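PDB 3ND2: importin subunit beta-1 from Saccharomyces cerevisiae, which carries proteins into the nucleus by partnering importin alpha, which recognises the classical nuclear localization signal of the cargo. Local coordinates for residues A[569-574]-A[611-616]; A[579-584]-A[619-624]; A[589-594]-A[626-631]; A[655-660]-A[693-698]; A[672-677]-A[711-716]. All coordinates share one frame; numbering follows the deposited sequence.

Interaction 1. Residues A[569-574]-A[611-616]; sequences LQELQS and SAFIED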
# COMPACT_ATOMS: atom_id res chain seq x y z
N LEU A 569 1.84 -25.65 5.38
CA LEU A 569 1.11 -25.88 6.63
C LEU A 569 0.85 -24.59 7.41
O LEU A 569 -0.27 -24.35 7.86
CB LEU A 569 1.85 -26.89 7.53
CG LEU A 569 1.09 -27.37 8.78
CD1 LEU A 569 0.03 -28.40 8.43
CD2 LEU A 569 2.04 -27.93 9.83
N GLN A 570 1.90 -23.78 7.56
CA GLN A 570 1.80 -22.48 8.23
C GLN A 570 0.62 -21.68 7.71
O GLN A 570 -0.20 -21.17 8.48
CB GLN A 570 3.09 -21.67 7.99
CG GLN A 570 4.09 -21.74 9.11
CD GLN A 570 5.50 -21.38 8.68
OE1 GLN A 570 5.71 -20.56 7.78
NE2 GLN A 570 6.49 -21.99 9.34
N GLU A 571 0.54 -21.58 6.39
CA GLU A 571 -0.39 -20.70 5.73
C GLU A 571 -1.79 -21.29 5.70
O GLU A 571 -2.77 -20.54 5.76
CB GLU A 571 0.12 -20.34 4.34
CG GLU A 571 1.49 -19.64 4.41
CD GLU A 571 2.06 -19.24 3.06
OE1 GLU A 571 3.06 -18.48 3.04
OE2 GLU A 571 1.50 -19.68 2.01
N LEU A 572 -1.89 -22.62 5.64
CA LEU A 572 -3.17 -23.30 5.79
C LEU A 572 -3.80 -22.99 7.14
O LEU A 572 -4.98 -22.65 7.21
CB LEU A 572 -3.03 -24.82 5.56
CG LEU A 572 -4.21 -25.75 5.92
CD1 LEU A 572 -5.47 -25.45 5.11
CD2 LEU A 572 -3.85 -27.23 5.79
N GLN A 573 -3.01 -23.11 8.21
CA GLN A 573 -3.47 -22.85 9.58
C GLN A 573 -3.91 -21.41 9.71
O GLN A 573 -4.95 -21.12 10.29
CB GLN A 573 -2.37 -23.14 10.61
CG GLN A 573 -2.07 -24.61 10.79
CD GLN A 573 -1.05 -24.86 11.90
OE1 GLN A 573 -0.01 -24.21 11.97
NE2 GLN A 573 -1.35 -25.83 12.77
N SER A 574 -3.10 -20.50 9.17
CA SER A 574 -3.47 -19.10 9.03
C SER A 574 -4.86 -18.95 8.41
O SER A 574 -5.72 -18.28 8.99
CB SER A 574 -2.43 -18.40 8.17
OG SER A 574 -2.54 -17.00 8.30
N SER A 611 5.17 -20.62 16.24
CA SER A 611 4.00 -19.82 16.59
C SER A 611 4.10 -18.39 16.08
O SER A 611 3.08 -17.74 15.88
CB SER A 611 3.75 -19.83 18.10
OG SER A 611 4.95 -19.57 18.81
N ALA A 612 5.32 -17.91 15.86
CA ALA A 612 5.57 -16.57 15.31
C ALA A 612 4.71 -16.24 14.08
O ALA A 612 4.14 -15.15 13.99
CB ALA A 612 7.06 -16.39 15.00
N PHE A 613 4.61 -17.19 13.15
CA PHE A 613 3.83 -16.98 11.92
C PHE A 613 2.31 -16.94 12.15
O PHE A 613 1.60 -16.16 11.50
CB PHE A 613 4.20 -18.02 10.85
CG PHE A 613 3.64 -17.71 9.48
CD1 PHE A 613 4.25 -16.78 8.66
CD2 PHE A 613 2.49 -18.37 9.02
CE1 PHE A 613 3.74 -16.50 7.39
CE2 PHE A 613 1.97 -18.09 7.76
CZ PHE A 613 2.59 -17.16 6.95
N ILE A 614 1.82 -17.76 13.07
CA ILE A 614 0.37 -17.85 13.34
C ILE A 614 -0.13 -17.13 14.59
O ILE A 614 -1.34 -16.98 14.77
CB ILE A 614 -0.14 -19.34 13.36
CG1 ILE A 614 0.63 -20.16 14.39
CG2 ILE A 614 -0.10 -19.97 11.96
CD1 ILE A 614 -0.18 -21.28 14.98
N GLU A 615 0.78 -16.68 15.47
CA GLU A 615 0.37 -16.06 16.75
C GLU A 615 -0.56 -14.87 16.54
O GLU A 615 -1.46 -14.62 17.35
CB GLU A 615 1.57 -15.68 17.64
CG GLU A 615 2.60 -14.77 17.01
CD GLU A 615 3.71 -14.32 17.96
OE1 GLU A 615 3.73 -14.74 19.14
OE2 GLU A 615 4.57 -13.53 17.51
N ASP A 616 -0.36 -14.17 15.43
CA ASP A 616 -1.22 -13.06 15.03
C ASP A 616 -2.65 -13.56 14.80
O ASP A 616 -3.60 -13.07 15.43
CB ASP A 616 -0.66 -12.45 13.75
CG ASP A 616 -0.61 -10.95 13.79
OD1 ASP A 616 -0.16 -10.41 14.82
OD2 ASP A 616 -0.99 -10.32 12.78

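Interaction 2. Residues A[579-584]-A[619-624]; sequences VLAAVI and FYAISA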
# COMPACT_ATOMS: atom_id res chain seq x y z
N VAL A 579 -11.00 -17.88 8.97
CA VAL A 579 -12.40 -18.30 8.91
C VAL A 579 -12.95 -18.58 10.31
O VAL A 579 -14.08 -18.18 10.62
CB VAL A 579 -12.61 -19.57 8.00
CG1 VAL A 579 -14.09 -19.91 7.88
CG2 VAL A 579 -12.02 -19.37 6.61
N LEU A 580 -12.17 -19.26 11.14
CA LEU A 580 -12.60 -19.60 12.51
C LEU A 580 -12.91 -18.35 13.33
O LEU A 580 -13.91 -18.32 14.06
CB LEU A 580 -11.56 -20.48 13.22
CG LEU A 580 -11.84 -20.92 14.68
CD1 LEU A 580 -13.25 -21.50 14.85
CD2 LEU A 580 -10.79 -21.92 15.18
N ALA A 581 -12.07 -17.32 13.23
CA ALA A 581 -12.31 -16.06 13.91
C ALA A 581 -13.64 -15.46 13.46
O ALA A 581 -14.42 -15.00 14.30
CB ALA A 581 -11.16 -15.09 13.69
N ALA A 582 -13.91 -15.48 12.15
CA ALA A 582 -15.17 -15.01 11.58
C ALA A 582 -16.38 -15.80 12.07
O ALA A 582 -17.42 -15.22 12.34
CB ALA A 582 -15.12 -15.05 10.06
N VAL A 583 -16.23 -17.13 12.17
CA VAL A 583 -17.29 -18.00 12.70
C VAL A 583 -17.66 -17.62 14.14
O VAL A 583 -18.82 -17.37 14.44
CB VAL A 583 -16.91 -19.51 12.60
CG1 VAL A 583 -17.85 -20.38 13.45
CG2 VAL A 583 -16.93 -19.99 11.13
N ILE A 584 -16.65 -17.54 15.01
CA ILE A 584 -16.84 -17.12 16.40
C ILE A 584 -17.59 -15.79 16.51
O ILE A 584 -18.48 -15.65 17.34
CB ILE A 584 -15.48 -17.04 17.17
CG1 ILE A 584 -14.81 -18.42 17.25
CG2 ILE A 584 -15.68 -16.49 18.57
CD1 ILE A 584 -13.31 -18.35 17.51
N PHE A 619 -4.19 -14.81 18.09
CA PHE A 619 -4.61 -13.67 18.91
C PHE A 619 -5.93 -13.10 18.44
O PHE A 619 -6.78 -12.72 19.25
CB PHE A 619 -3.52 -12.58 18.90
CG PHE A 619 -2.65 -12.58 20.12
CD1 PHE A 619 -1.87 -13.69 20.45
CD2 PHE A 619 -2.61 -11.46 20.96
CE1 PHE A 619 -1.08 -13.70 21.59
CE2 PHE A 619 -1.82 -11.46 22.10
CZ PHE A 619 -1.05 -12.59 22.41
N TYR A 620 -6.10 -13.03 17.13
CA TYR A 620 -7.30 -12.50 16.53
C TYR A 620 -8.52 -13.39 16.80
O TYR A 620 -9.63 -12.89 16.99
CB TYR A 620 -7.08 -12.33 15.02
CG TYR A 620 -8.12 -11.47 14.37
CD1 TYR A 620 -8.09 -10.08 14.52
CD2 TYR A 620 -9.13 -12.04 13.60
CE1 TYR A 620 -9.06 -9.28 13.91
CE2 TYR A 620 -10.10 -11.26 13.00
CZ TYR A 620 -10.06 -9.88 13.15
OH TYR A 620 -11.02 -9.11 12.54
N ALA A 621 -8.30 -14.70 16.83
CA ALA A 621 -9.36 -15.66 17.16
C ALA A 621 -9.69 -15.64 18.66
O ALA A 621 -10.86 -15.73 19.03
CB ALA A 621 -9.00 -17.06 16.67
N ILE A 622 -8.67 -15.52 19.50
CA ILE A 622 -8.86 -15.37 20.95
C ILE A 622 -9.67 -14.10 21.23
O ILE A 622 -10.63 -14.13 22.00
CB ILE A 622 -7.52 -15.33 21.72
CG1 ILE A 622 -6.81 -16.69 21.66
CG2 ILE A 622 -7.72 -14.90 23.18
CD1 ILE A 622 -5.33 -16.65 22.10
N SER A 623 -9.28 -13.00 20.59
CA SER A 623 -10.02 -11.73 20.66
C SER A 623 -11.51 -11.90 20.34
O SER A 623 -12.37 -11.44 21.10
CB SER A 623 -9.40 -10.69 19.73
OG SER A 623 -8.07 -10.39 20.11
N ALA A 624 -11.79 -12.55 19.21
CA ALA A 624 -13.16 -12.87 18.81
C ALA A 624 -13.87 -13.71 19.88
O ALA A 624 -15.05 -13.48 20.16
CB ALA A 624 -13.15 -13.59 17.48

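Interaction 3. Residues A[589-594]-A[626-631]; sequences SSVEPV and AASLGK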
# COMPACT_ATOMS: atom_id res chain seq x y z
N SER A 589 -23.24 -17.74 19.31
CA SER A 589 -24.37 -18.53 19.79
C SER A 589 -23.94 -19.97 20.03
O SER A 589 -24.44 -20.63 20.95
CB SER A 589 -25.50 -18.51 18.74
OG SER A 589 -25.27 -17.53 17.72
N SER A 590 -23.01 -20.44 19.21
CA SER A 590 -22.53 -21.82 19.22
C SER A 590 -21.20 -21.93 19.94
O SER A 590 -20.62 -23.02 20.05
CB SER A 590 -22.37 -22.32 17.77
OG SER A 590 -23.51 -21.99 16.99
N VAL A 591 -20.75 -20.79 20.48
CA VAL A 591 -19.38 -20.56 20.93
C VAL A 591 -19.09 -20.96 22.39
O VAL A 591 -18.03 -21.53 22.67
CB VAL A 591 -18.96 -19.08 20.64
CG1 VAL A 591 -17.86 -18.59 21.57
CG2 VAL A 591 -18.55 -18.92 19.19
N GLU A 592 -20.03 -20.69 23.29
CA GLU A 592 -19.84 -20.94 24.73
C GLU A 592 -19.70 -22.40 25.20
O GLU A 592 -19.04 -22.65 26.21
CB GLU A 592 -20.87 -20.18 25.60
CG GLU A 592 -22.20 -19.85 24.93
CD GLU A 592 -22.07 -18.84 23.80
OE1 GLU A 592 -21.82 -17.64 24.08
OE2 GLU A 592 -22.20 -19.25 22.63
N PRO A 593 -20.33 -23.37 24.49
CA PRO A 593 -20.02 -24.77 24.86
C PRO A 593 -18.60 -25.22 24.44
O PRO A 593 -17.89 -25.83 25.25
CB PRO A 593 -21.11 -25.57 24.13
CG PRO A 593 -21.52 -24.73 22.97
CD PRO A 593 -21.34 -23.29 23.41
N VAL A 594 -18.19 -24.90 23.21
CA VAL A 594 -16.85 -25.25 22.70
C VAL A 594 -15.69 -24.38 23.22
O VAL A 594 -14.54 -24.60 22.86
CB VAL A 594 -16.82 -25.31 21.14
CG1 VAL A 594 -17.59 -26.52 20.61
CG2 VAL A 594 -17.36 -24.02 20.51
N ALA A 626 -13.18 -13.74 23.14
CA ALA A 626 -13.43 -12.75 24.20
C ALA A 626 -14.70 -11.93 23.99
O ALA A 626 -15.58 -11.92 24.85
CB ALA A 626 -12.22 -11.83 24.36
N ALA A 627 -14.81 -11.27 22.84
CA ALA A 627 -16.01 -10.50 22.46
C ALA A 627 -17.31 -11.31 22.56
O ALA A 627 -18.38 -10.76 22.87
CB ALA A 627 -15.85 -9.94 21.06
N SER A 628 -17.22 -12.62 22.31
CA SER A 628 -18.36 -13.52 22.31
C SER A 628 -18.81 -13.90 23.71
O SER A 628 -20.00 -14.10 23.96
CB SER A 628 -18.01 -14.79 21.55
OG SER A 628 -17.88 -14.53 20.17
N LEU A 629 -17.84 -14.02 24.62
CA LEU A 629 -18.11 -14.52 25.96
C LEU A 629 -18.39 -13.39 26.95
O LEU A 629 -19.15 -13.58 27.90
CB LEU A 629 -16.94 -15.38 26.45
CG LEU A 629 -16.56 -16.60 25.59
CD1 LEU A 629 -15.19 -17.12 25.99
CD2 LEU A 629 -17.62 -17.70 25.69
N GLY A 630 -17.81 -12.23 26.71
CA GLY A 630 -17.90 -11.12 27.66
C GLY A 630 -17.28 -11.52 28.99
O GLY A 630 -16.08 -11.78 29.06
N LYS A 631 -18.12 -11.59 30.03
CA LYS A 631 -17.69 -11.97 31.38
C LYS A 631 -17.17 -13.41 31.40
O LYS A 631 -16.21 -13.71 32.11
CB LYS A 631 -18.84 -11.83 32.38
CG LYS A 631 -19.05 -10.42 32.93
CD LYS A 631 -20.37 -10.35 33.70
CE LYS A 631 -20.58 -8.98 34.34
NZ LYS A 631 -20.58 -7.87 33.34

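Interaction 4. Residues A[655-660]-A[693-698]; sequences VSITAV and NARREL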
# COMPACT_ATOMS: atom_id res chain seq x y z
N VAL A 655 2.41 -8.61 16.29
CA VAL A 655 1.58 -9.25 17.32
C VAL A 655 1.21 -8.26 18.45
O VAL A 655 0.16 -8.41 19.09
CB VAL A 655 2.21 -10.59 17.83
CG1 VAL A 655 3.48 -10.35 18.64
CG2 VAL A 655 1.20 -11.40 18.63
N SER A 656 2.04 -7.25 18.67
CA SER A 656 1.77 -6.24 19.71
C SER A 656 0.59 -5.34 19.35
O SER A 656 -0.14 -4.87 20.22
CB SER A 656 3.00 -5.39 19.98
OG SER A 656 3.42 -4.71 18.82
N ILE A 657 0.41 -5.11 18.05
CA ILE A 657 -0.72 -4.33 17.52
C ILE A 657 -1.99 -5.16 17.67
O ILE A 657 -3.07 -4.63 17.97
CB ILE A 657 -0.48 -3.93 16.03
CG1 ILE A 657 0.48 -2.74 15.93
CG2 ILE A 657 -1.80 -3.59 15.32
CD1 ILE A 657 1.94 -3.09 16.14
N THR A 658 -1.85 -6.47 17.47
CA THR A 658 -2.97 -7.38 17.62
C THR A 658 -3.35 -7.50 19.09
O THR A 658 -4.53 -7.59 19.41
CB THR A 658 -2.64 -8.77 17.02
OG1 THR A 658 -2.01 -8.61 15.74
CG2 THR A 658 -3.92 -9.60 16.84
N ALA A 659 -2.34 -7.48 19.96
CA ALA A 659 -2.52 -7.58 21.42
C ALA A 659 -3.26 -6.37 21.99
O ALA A 659 -4.13 -6.52 22.85
CB ALA A 659 -1.17 -7.77 22.10
N VAL A 660 -2.90 -5.18 21.51
CA VAL A 660 -3.68 -3.97 21.76
C VAL A 660 -5.15 -4.16 21.33
O VAL A 660 -6.08 -3.77 22.04
CB VAL A 660 -3.06 -2.74 21.05
CG1 VAL A 660 -4.03 -1.56 21.01
CG2 VAL A 660 -1.77 -2.33 21.75
N ASN A 693 11.85 1.57 20.58
CA ASN A 693 11.94 0.37 19.72
C ASN A 693 10.61 -0.06 19.12
O ASN A 693 10.51 -1.13 18.50
CB ASN A 693 12.62 -0.79 20.47
CG ASN A 693 14.13 -0.82 20.29
OD1 ASN A 693 14.79 0.23 20.21
ND2 ASN A 693 14.70 -2.02 20.23
N ALA A 694 9.60 0.79 19.28
CA ALA A 694 8.23 0.50 18.86
C ALA A 694 8.02 0.62 17.36
O ALA A 694 8.47 1.58 16.73
CB ALA A 694 7.25 1.39 19.61
N ARG A 695 7.32 -0.37 16.81
CA ARG A 695 6.80 -0.34 15.45
C ARG A 695 5.84 0.85 15.34
O ARG A 695 5.07 1.12 16.26
CB ARG A 695 6.08 -1.65 15.15
CG ARG A 695 5.51 -1.79 13.75
CD ARG A 695 4.58 -3.00 13.67
NE ARG A 695 5.28 -4.24 13.33
CZ ARG A 695 5.68 -4.57 12.10
NH1 ARG A 695 5.45 -3.76 11.08
NH2 ARG A 695 6.31 -5.72 11.90
N ARG A 696 5.90 1.55 14.21
CA ARG A 696 5.10 2.76 14.02
C ARG A 696 3.59 2.55 14.07
O ARG A 696 2.87 3.41 14.57
CB ARG A 696 5.51 3.50 12.73
CG ARG A 696 5.49 2.67 11.45
CD ARG A 696 5.71 3.57 10.24
NE ARG A 696 6.85 4.45 10.44
CZ ARG A 696 7.04 5.62 9.82
NH1 ARG A 696 6.16 6.08 8.94
NH2 ARG A 696 8.12 6.32 10.10
N GLU A 697 3.12 1.40 13.57
CA GLU A 697 1.68 1.09 13.54
C GLU A 697 1.05 0.98 14.94
O GLU A 697 -0.18 0.89 15.06
CB GLU A 697 1.41 -0.22 12.77
CG GLU A 697 1.84 -0.23 11.32
CD GLU A 697 2.98 -1.20 11.05
OE1 GLU A 697 2.73 -2.43 11.08
OE2 GLU A 697 4.12 -0.74 10.79
N LEU A 698 1.89 0.99 15.97
CA LEU A 698 1.45 0.78 17.35
C LEU A 698 1.01 2.07 18.03
O LEU A 698 0.14 2.05 18.90
CB LEU A 698 2.56 0.08 18.16
CG LEU A 698 2.29 -0.45 19.57
CD1 LEU A 698 1.25 -1.56 19.58
CD2 LEU A 698 3.58 -0.93 20.21

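Interaction 5. Residues A[672-677]-A[711-716]; sequences EDFRRY and SNIGAD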
# COMPACT_ATOMS: atom_id res chain seq x y z
N GLU A 672 -17.49 -2.87 32.46
CA GLU A 672 -17.37 -2.43 33.85
C GLU A 672 -16.83 -3.51 34.79
O GLU A 672 -16.41 -3.21 35.92
CB GLU A 672 -18.66 -1.76 34.33
CG GLU A 672 -18.88 -0.40 33.65
CD GLU A 672 -19.96 0.43 34.30
OE1 GLU A 672 -19.76 1.66 34.43
OE2 GLU A 672 -21.01 -0.14 34.68
N ASP A 673 -16.83 -4.76 34.33
CA ASP A 673 -15.91 -5.76 34.90
C ASP A 673 -14.48 -5.48 34.41
O ASP A 673 -13.52 -6.10 34.88
CB ASP A 673 -16.34 -7.18 34.54
CG ASP A 673 -17.38 -7.74 35.49
OD1 ASP A 673 -18.17 -6.94 36.03
OD2 ASP A 673 -17.41 -8.98 35.70
N PHE A 674 -14.34 -4.56 33.46
CA PHE A 674 -13.03 -4.16 32.96
C PHE A 674 -12.30 -3.19 33.90
O PHE A 674 -11.07 -3.14 33.90
CB PHE A 674 -13.11 -3.57 31.55
CG PHE A 674 -11.78 -3.20 30.98
CD1 PHE A 674 -10.91 -4.18 30.51
CD2 PHE A 674 -11.36 -1.87 30.95
CE1 PHE A 674 -9.64 -3.84 30.00
CE2 PHE A 674 -10.10 -1.52 30.46
CZ PHE A 674 -9.24 -2.51 29.99
N ARG A 675 -13.05 -2.44 34.69
CA ARG A 675 -12.48 -1.47 35.64
C ARG A 675 -11.32 -2.02 36.47
O ARG A 675 -10.42 -1.27 36.83
CB ARG A 675 -13.57 -0.94 36.58
CG ARG A 675 -14.16 0.36 36.12
CD ARG A 675 -15.65 0.42 36.41
NE ARG A 675 -16.25 1.53 35.68
CZ ARG A 675 -16.94 2.52 36.25
NH1 ARG A 675 -17.14 2.54 37.56
NH2 ARG A 675 -17.44 3.49 35.48
N ARG A 676 -11.35 -3.31 36.77
CA ARG A 676 -10.40 -3.87 37.71
C ARG A 676 -9.05 -4.24 37.11
O ARG A 676 -8.08 -4.44 37.84
CB ARG A 676 -11.03 -5.02 38.50
CG ARG A 676 -11.37 -6.27 37.71
CD ARG A 676 -11.25 -7.46 38.63
NE ARG A 676 -12.10 -8.57 38.22
CZ ARG A 676 -12.30 -9.65 38.97
NH1 ARG A 676 -11.72 -9.74 40.17
NH2 ARG A 676 -13.09 -10.63 38.54
N TYR A 677 -8.98 -4.32 35.79
CA TYR A 677 -7.71 -4.54 35.09
C TYR A 677 -7.18 -3.24 34.49
O TYR A 677 -6.04 -3.18 34.06
CB TYR A 677 -7.83 -5.62 34.00
CG TYR A 677 -8.60 -6.86 34.39
CD1 TYR A 677 -8.02 -7.86 35.19
CD2 TYR A 677 -9.90 -7.05 33.96
CE1 TYR A 677 -8.74 -9.00 35.56
CE2 TYR A 677 -10.63 -8.19 34.32
CZ TYR A 677 -10.04 -9.16 35.11
OH TYR A 677 -10.77 -10.28 35.45
N SER A 711 -13.95 5.00 27.50
CA SER A 711 -15.34 4.69 27.18
C SER A 711 -15.95 3.72 28.17
O SER A 711 -17.11 3.86 28.57
CB SER A 711 -15.41 4.06 25.80
OG SER A 711 -16.75 3.87 25.43
N ASN A 712 -15.16 2.73 28.55
CA ASN A 712 -15.68 1.62 29.33
C ASN A 712 -15.50 1.77 30.83
O ASN A 712 -16.25 1.18 31.59
CB ASN A 712 -15.12 0.29 28.81
CG ASN A 712 -15.72 -0.10 27.46
OD1 ASN A 712 -16.89 -0.55 27.38
ND2 ASN A 712 -14.94 0.05 26.39
N ILE A 713 -14.54 2.59 31.27
CA ILE A 713 -14.35 2.79 32.72
C ILE A 713 -14.98 4.09 33.24
O ILE A 713 -15.10 4.28 34.45
CB ILE A 713 -12.85 2.61 33.21
CG1 ILE A 713 -11.99 3.83 32.88
CG2 ILE A 713 -12.25 1.28 32.71
CD1 ILE A 713 -10.59 3.79 33.50
N GLY A 714 -15.38 4.97 32.33
CA GLY A 714 -16.07 6.19 32.70
C GLY A 714 -15.26 7.15 33.56
O GLY A 714 -14.14 7.52 33.20
N ALA A 715 -15.83 7.53 34.70
CA ALA A 715 -15.24 8.56 35.57
C ALA A 715 -13.95 8.10 36.24
O ALA A 715 -13.16 8.94 36.68
CB ALA A 715 -16.25 9.03 36.60
N ASP A 716 -13.71 6.79 36.29
CA ASP A 716 -12.46 6.23 36.79
C ASP A 716 -11.23 6.60 35.96
O ASP A 716 -10.10 6.43 36.40
CB ASP A 716 -12.57 4.69 36.90
CG ASP A 716 -13.44 4.25 38.06
OD1 ASP A 716 -13.89 5.13 38.84
OD2 ASP A 716 -13.65 3.03 38.21

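Interaction 1. Residues A[569-574]-A[611-616]
F613 reaches across from the N-terminal part of helix 611-629 and lays its ring against Q570 and E571. Its CG stands anti to the backbone N (chi1 -169°), which carries the ring to helix 563-586. Q570 meets it first with its aliphatic part: CB is 3.5 Å from F613 CD2. Beyond CG the glutamine runs extended and crosses the phenylalanine at about a right angle, and OE1 lies 3.9 Å above one ring face, offset toward the rim, with amide and ring planes 38° apart. A long, flexible, partly apolar chain suits such a half-buried place. E571 adds its methylene, CG lying 3.7 Å from F613 CZ. These helices belong to HEAT 13 and HEAT 14, and their short segments run nearly parallel, as second helices do in a HEAT superhelix. Deeper in, the beta-branch of I614 does the work: its CG2 packs 3.7 Å from Q570 O and 4.1 Å from Q573 CB, a methyl small enough to sit against a helix backbone. Q573 meets I614 through CB, while its amide is hydrogen-bonded to K608 and T553, and S574 OG turns to D617.

Interaction 2. Residues A[579-584]-A[619-624]
The two helical segments run almost parallel, 7° apart with their axes 8.6 Å from each other at closest approach, and the CA atoms of A581 and A621 come within 4.4 Å. Alanine makes such closeness possible. The CB of A581 points toward helix 611-629 and stands 4.2 Å from A621 CB; on its flank it meets the Y620 ring, 3.7 Å from CD2. One turn on, A624 CB rests 3.7 Å from A581 O, a methyl fitted against a backbone carbonyl. I584 packs beside these small residues, its branches divided between two turns. With CG1 beside the backbone N (chi1 -63°), CG2 is left anti to that nitrogen and lies 3.5 Å from A624 O, while CD1 stretches back to within 3.9 Å of A621 O. Y620, on the exposed side, also forms a cation-pi pair with R585. Within helix 611-629, S623 OG bonds to F619 O at 2.8 Å, from the face opposite S623 N, which suits a hydroxyl in a buried helix. Around this HEAT 13 to HEAT 14 junction, F602 of helix 591-607 packs on L580, A621 and I622, helix 655-670 covers F619 and S623 beyond, and helices 516-530 and 536-553 back V579 and V583.

Interaction 3. Residues A[589-594]-A[626-631]
E592 and V591, at the start of helix 591-607, meet S628 and L629 where helix 611-629 ends. E592 can be followed outward from its backbone. Its CB makes the apolar part of the contact, 4.1 Å from CD2 of L629, whose methyl also lies 4.0 Å from E592 CA. At CG the chain bends (chi2 -67°) and turns back toward the backbone of V591. CD then carries the two oxygens different ways: OE1 comes no nearer than 4.0 Å to S628 O, another acceptor with no proton to share, while OE2 accepts a weak, bent bond of 3.0 Å from V591 N. A carboxylate at a helix start would probably be favoured by the helix dipole, but here OE2 also lies 3.1 Å from S589 O, a second acceptor and an unfavourable neighbour. V591 supplies the buried half of the contact, its CG1 resting 3.8 Å from S628 CB and 4.2 Å from L629 CD2. The serine keeps its OG for A624 O, with a weaker link to I584 O, and presents carbon to the valine. G630 is the first residue to leave helical geometry, with a positive phi that glycine adopts readily. The contact joins the two helices of HEAT 14 at one end of their hairpin; I584 of helix 563-586 packs on V591, and F662 and I666 of helix 655-670 cover A626.

Interaction 4. Residues A[655-660]-A[693-698]
I657, on the second helix of HEAT 15, lays its side chain over the turn that leads into the second helix of HEAT 16, meeting R695, E697 and L698 together. The isoleucine and R695 cross at about a right angle, I657 CD1 coming 3.6 Å from R695 CD, so the arginine contributes the aliphatic part of its chain. The same CD1 lies 3.8 Å from L698 CB, and CG1 packs over the E697 carbonyl. The side chains of I657 and L698 cross obliquely, and V660 meets L698 at a similar slant. With CG anti to its backbone N (chi1 -171°), L698 reaches past I657 to helix 655-670, where CD1 meets V660 CG2 at 3.8 Å and S656 O at 3.6 Å. Branched aliphatic residues suit this meeting of a helix with a turn, since their methyls can be shared among several partners. S656 offers L698 the side of its hydroxyl, whose hydrogen bond goes to S653 O. The backbone of 695-698 forms a type I turn, and R695 also bonds through its backbone to V651, tying the turn to the loop before helix 655-670. R696 points away, to E737 and Y746. R695 itself bends at chi3, and its NH1 forms a salt bridge to E697, 3.0 Å from OE1 and 3.3 Å from OE2; both hydrogen bonds are weak, and OE2 lies in the guanidinium plane.

Interaction 5. Residues A[672-677]-A[711-716]
Charge dominates the meeting of R675 with D716, and E672 joins them in a salt-bridge network. The guanidinium lies between two carboxylates: E672 OE1 sits 3.0 Å above one face, toward the rim, and D716 stands over the opposite face, its OD2 3.6 Å from R675 NH1. Neither oxygen is in the guanidinium plane, so the attraction is between charges, without an N-H aimed at either acid. R675 and D716 cross at about a right angle, their planar groups 44° apart. Arginine suits this place because its long chain, bent at chi2 (143°), carries the charge along the end of the other helix.

The backbone adds a polar contact. I713 O comes within 2.7 Å of R675 NH2, but over a face of the guanidinium and not in its plane, an angle too poor for a hydrogen bond; its partial negative charge at the helix end may still help to attract the cation. N712 sends its amide to D708 O.

Apolar packing lies deeper. I713 CG2 meets the F674 ring at its edge, 3.7 Å from CD2, and I713 CB is 3.9 Å from R675 CG. The E672 CG methylene packs 3.7 Å from N712 O. F674 is otherwise covered by I666 and S667 of helix 655-670.

G714, with a positive phi well suited to glycine, lets the chain turn out of helix 698-713 next to the R675 guanidinium. The contact thus closes the end of the antiparallel helix pair of HEAT 16, where helix 675-690 begins and helix 698-713 ends.

From the N terminus, helix 563-586 enters interaction 1 and then interaction 2, both closed later on helix 611-629, while interaction 3 starts at helix 591-607 and closes on the end of that same helix. Their segments alternate along the chain, so these three loops cross one another, tying HEAT 13 to HEAT 14 and the two helices of HEAT 14 together. Later, interactions 4 and 5 also cross, binding HEAT 15 to HEAT 16 and closing HEAT 16. The two groups meet where D616 of interaction 1 probably hydrogen-bonds T658 of interaction 4, where F619 of interaction 2 packs on T658 and A659, and where K631 of interaction 3 packs on D673 of interaction 5.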